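Uncharacterized protein (Staphylococcus aureus subsp. aureus, PDB 3H04) is of unknown function but has an alpha/beta-hydrolase fold and is probably a serine hydrolase related to feruloyl esterase-like enzymes. Local coordinates at residues A[211-216]-A[237-242]. Residues are numbered along the deposited sequence; the frame is centred on the assembly and turned at random.
Sequences PVFIAH and HSTFER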
ATOM      1  N   PRO A 211      -4.436 -15.325   5.272  1.00 15.39           N
ATOM      2  CA  PRO A 211      -3.125 -15.171   5.889  1.00 15.03           C
ATOM      3  C   PRO A 211      -2.388 -13.903   5.514  1.00 15.38           C
ATOM      4  O   PRO A 211      -2.425 -13.468   4.353  1.00 16.53           O
ATOM      5  CB  PRO A 211      -2.346 -16.392   5.370  1.00 15.81           C
ATOM      6  CG  PRO A 211      -3.356 -17.408   5.054  1.00 15.19           C
ATOM      7  CD  PRO A 211      -4.546 -16.609   4.561  1.00 15.61           C
ATOM      8  N   VAL A 212      -1.663 -13.349   6.481  1.00 14.50           N
ATOM      9  CA  VAL A 212      -0.945 -12.102   6.292  1.00 15.43           C
ATOM     10  C   VAL A 212       0.540 -12.250   6.485  1.00 15.10           C
ATOM     11  O   VAL A 212       1.002 -12.724   7.557  1.00 16.33           O
ATOM     12  CB  VAL A 212      -1.401 -11.014   7.239  1.00 16.06           C
ATOM     13  CG1 VAL A 212      -0.713  -9.704   6.823  1.00 14.90           C
ATOM     14  CG2 VAL A 212      -3.001 -10.862   7.224  1.00 16.12           C
ATOM     15  N   PHE A 213       1.312 -11.885   5.469  1.00 14.06           N
ATOM     16  CA  PHE A 213       2.805 -11.825   5.612  1.00 13.49           C
ATOM     17  C   PHE A 213       3.175 -10.403   6.010  1.00 13.99           C
ATOM     18  O   PHE A 213       2.766  -9.463   5.330  1.00 15.27           O
ATOM     19  CB  PHE A 213       3.463 -12.228   4.312  1.00 13.04           C
ATOM     20  CG  PHE A 213       4.977 -12.287   4.352  1.00 14.65           C
ATOM     21  CD1 PHE A 213       5.617 -13.488   4.473  1.00 15.19           C
ATOM     22  CD2 PHE A 213       5.746 -11.100   4.283  1.00 13.69           C
ATOM     23  CE1 PHE A 213       7.021 -13.564   4.514  1.00 15.68           C
ATOM     24  CE2 PHE A 213       7.138 -11.163   4.325  1.00 18.39           C
ATOM     25  CZ  PHE A 213       7.775 -12.403   4.454  1.00 14.98           C
ATOM     26  N   ILE A 214       3.917 -10.212   7.095  1.00 14.77           N
ATOM     27  CA  ILE A 214       4.255  -8.862   7.575  1.00 15.47           C
ATOM     28  C   ILE A 214       5.759  -8.732   7.576  1.00 15.52           C
ATOM     29  O   ILE A 214       6.439  -9.634   8.088  1.00 15.05           O
ATOM     30  CB  ILE A 214       3.704  -8.599   8.973  1.00 17.00           C
ATOM     31  CG1 ILE A 214       2.159  -8.836   8.959  1.00 19.16           C
ATOM     32  CG2 ILE A 214       4.159  -7.179   9.462  1.00 16.56           C
ATOM     33  CD1 ILE A 214       1.461  -8.936  10.348  1.00 20.75           C
ATOM     34  N   ALA A 215       6.287  -7.617   7.014  1.00 15.76           N
ATOM     35  CA  ALA A 215       7.729  -7.258   7.160  1.00 14.82           C
ATOM     36  C   ALA A 215       7.721  -5.811   7.656  1.00 13.96           C
ATOM     37  O   ALA A 215       7.049  -4.951   7.031  1.00 14.48           O
ATOM     38  CB  ALA A 215       8.509  -7.396   5.838  1.00 14.68           C
ATOM     39  N   HIS A 216       8.397  -5.547   8.752  1.00 13.34           N
ATOM     40  CA  HIS A 216       8.365  -4.257   9.376  1.00 14.76           C
ATOM     41  C   HIS A 216       9.605  -4.028  10.235  1.00 15.59           C
ATOM     42  O   HIS A 216       9.983  -4.891  10.912  1.00 16.62           O
ATOM     43  CB  HIS A 216       7.094  -4.152  10.200  1.00 15.88           C
ATOM     44  CG  HIS A 216       6.619  -2.759  10.430  1.00 15.11           C
ATOM     45  ND1 HIS A 216       5.295  -2.438  10.529  1.00 17.51           N
ATOM     46  CD2 HIS A 216       7.297  -1.610  10.609  1.00 12.11           C
ATOM     47  CE1 HIS A 216       5.176  -1.150  10.750  1.00 13.94           C
ATOM     48  NE2 HIS A 216       6.375  -0.626  10.800  1.00 19.12           N
ATOM     49  N   HIS A 237      -3.590 -16.260  10.830  1.00 14.18           N
ATOM     50  CA  HIS A 237      -2.390 -16.791  10.211  1.00 15.01           C
ATOM     51  C   HIS A 237      -1.502 -15.631   9.841  1.00 14.96           C
ATOM     52  O   HIS A 237      -1.935 -14.758   9.036  1.00 14.82           O
ATOM     53  CB  HIS A 237      -2.748 -17.572   8.935  1.00 15.01           C
ATOM     54  CG  HIS A 237      -3.784 -18.627   9.147  1.00 15.33           C
ATOM     55  ND1 HIS A 237      -5.101 -18.465   8.758  1.00 19.63           N
ATOM     56  CD2 HIS A 237      -3.710 -19.828   9.729  1.00 16.14           C
ATOM     57  CE1 HIS A 237      -5.789 -19.541   9.091  1.00 14.60           C
ATOM     58  NE2 HIS A 237      -4.968 -20.385   9.683  1.00 18.35           N
ATOM     59  N   SER A 238      -0.301 -15.599  10.444  1.00 13.63           N
ATOM     60  CA  SER A 238       0.676 -14.555  10.136  1.00 14.02           C
ATOM     61  C   SER A 238       2.073 -15.105  10.071  1.00 14.55           C
ATOM     62  O   SER A 238       2.390 -16.128  10.640  1.00 12.01           O
ATOM     63  CB  SER A 238       0.614 -13.336  11.111  1.00 13.92           C
ATOM     64  OG  SER A 238       0.976 -13.650  12.460  1.00 16.46           O
ATOM     65  N   THR A 239       2.906 -14.414   9.319  1.00 14.48           N
ATOM     66  CA  THR A 239       4.334 -14.669   9.251  1.00 15.23           C
ATOM     67  C   THR A 239       4.900 -13.264   9.382  1.00 15.64           C
ATOM     68  O   THR A 239       4.412 -12.339   8.694  1.00 15.60           O
ATOM     69  CB  THR A 239       4.746 -15.292   7.873  1.00 17.60           C
ATOM     70  OG1 THR A 239       4.130 -16.581   7.728  1.00 17.33           O
ATOM     71  CG2 THR A 239       6.272 -15.464   7.724  1.00 16.72           C
ATOM     72  N   PHE A 240       5.892 -13.113  10.244  1.00 15.71           N
ATOM     73  CA  PHE A 240       6.380 -11.798  10.641  1.00 15.94           C
ATOM     74  C   PHE A 240       7.924 -11.782  10.527  1.00 16.46           C
ATOM     75  O   PHE A 240       8.643 -12.558  11.208  1.00 14.75           O
ATOM     76  CB  PHE A 240       5.940 -11.517  12.056  1.00 16.11           C
ATOM     77  CG  PHE A 240       6.154 -10.099  12.539  1.00 17.52           C
ATOM     78  CD1 PHE A 240       6.421  -9.027  11.678  1.00 19.14           C
ATOM     79  CD2 PHE A 240       6.051  -9.846  13.912  1.00 20.88           C
ATOM     80  CE1 PHE A 240       6.613  -7.705  12.199  1.00 18.74           C
ATOM     81  CE2 PHE A 240       6.192  -8.547  14.433  1.00 23.35           C
ATOM     82  CZ  PHE A 240       6.488  -7.468  13.553  1.00 19.18           C
ATOM     83  N   GLU A 241       8.396 -10.893   9.671  1.00 15.15           N
ATOM     84  CA  GLU A 241       9.789 -10.472   9.666  1.00 15.55           C
ATOM     85  C   GLU A 241       9.923  -9.112  10.304  1.00 15.53           C
ATOM     86  O   GLU A 241       9.510  -8.055   9.745  1.00 14.39           O
ATOM     87  CB  GLU A 241      10.312 -10.434   8.238  1.00 16.07           C
ATOM     88  CG  GLU A 241      10.380 -11.813   7.607  1.00 16.35           C
ATOM     89  CD  GLU A 241      11.512 -12.605   8.187  1.00 21.94           C
ATOM     90  OE1 GLU A 241      12.671 -12.112   8.122  1.00 23.70           O
ATOM     91  OE2 GLU A 241      11.266 -13.722   8.692  1.00 20.26           O
ATOM     92  N   ARG A 242      10.547  -9.146  11.463  1.00 17.02           N
ATOM     93  CA  ARG A 242      10.695  -8.001  12.333  1.00 18.06           C
ATOM     94  C   ARG A 242      12.155  -7.591  12.136  1.00 18.46           C
ATOM     95  O   ARG A 242      13.073  -8.164  12.722  1.00 19.25           O
ATOM     96  CB  ARG A 242      10.364  -8.434  13.768  1.00 19.36           C
ATOM     97  CG  ARG A 242       9.990  -7.343  14.679  1.00 20.65           C
ATOM     98  CD  ARG A 242       9.945  -7.774  16.176  1.00 20.75           C
ATOM     99  NE  ARG A 242       9.917  -6.508  16.868  1.00 21.21           N
ATOM    100  CZ  ARG A 242       8.826  -5.846  17.186  1.00 21.50           C
ATOM    101  NH1 ARG A 242       7.630  -6.426  17.121  1.00 23.64           N
ATOM    102  NH2 ARG A 242       8.957  -4.654  17.732  1.00 21.41           N
TER
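H237 leads into the edge strand 238-242 by laying its CB beside the ring of P211, CB to CB 3.8 Å, while its carbonyl O accepts the N-H of V212 from 27° above the carbonyl plane. S238 turns its CA-H to V212 O, with CB alongside; that same oxygen takes the N-H of T239 in its carbonyl plane. T239 lies on the face of F213 and A215, opposite S238 and V212, where CG2, anti to the backbone N, rests obliquely against the F213 ring, 3.8 Å from CE1. T239 O receives I214 N nearly along the C=O axis, a short bond of 2.7 Å. The two strands run parallel, 9° apart, and with helix 226-232 form a beta-alpha-beta unit that completes one side of the alpha/beta-hydrolase sheet; 212-216 bonds on its other edge to strand 121-125. F240 returns to the helix 226-232 side. With CG anti to the backbone N (chi1 -170°), the ring sets its CD1 3.7 Å from I214 CG2 and carries CE1 to H216 CB; I214 O lies in the ring plane at the edge, and R242 CB sits over one face, toward the rim. I214 O also accepts E241 N at 2.8 Å, nearly straight. E241 CG, anti to its own carbonyl carbon, comes to F213 CZ, and the bend at chi2 then turns the carboxylate; E241 O takes H216 N almost end-on. The H216 imidazole turns away to S228 OG and V223 O, beside a probable Ser-His-Asp triad of S104, H248 and D220. R242 extends along the helix side to a salt bridge with E229.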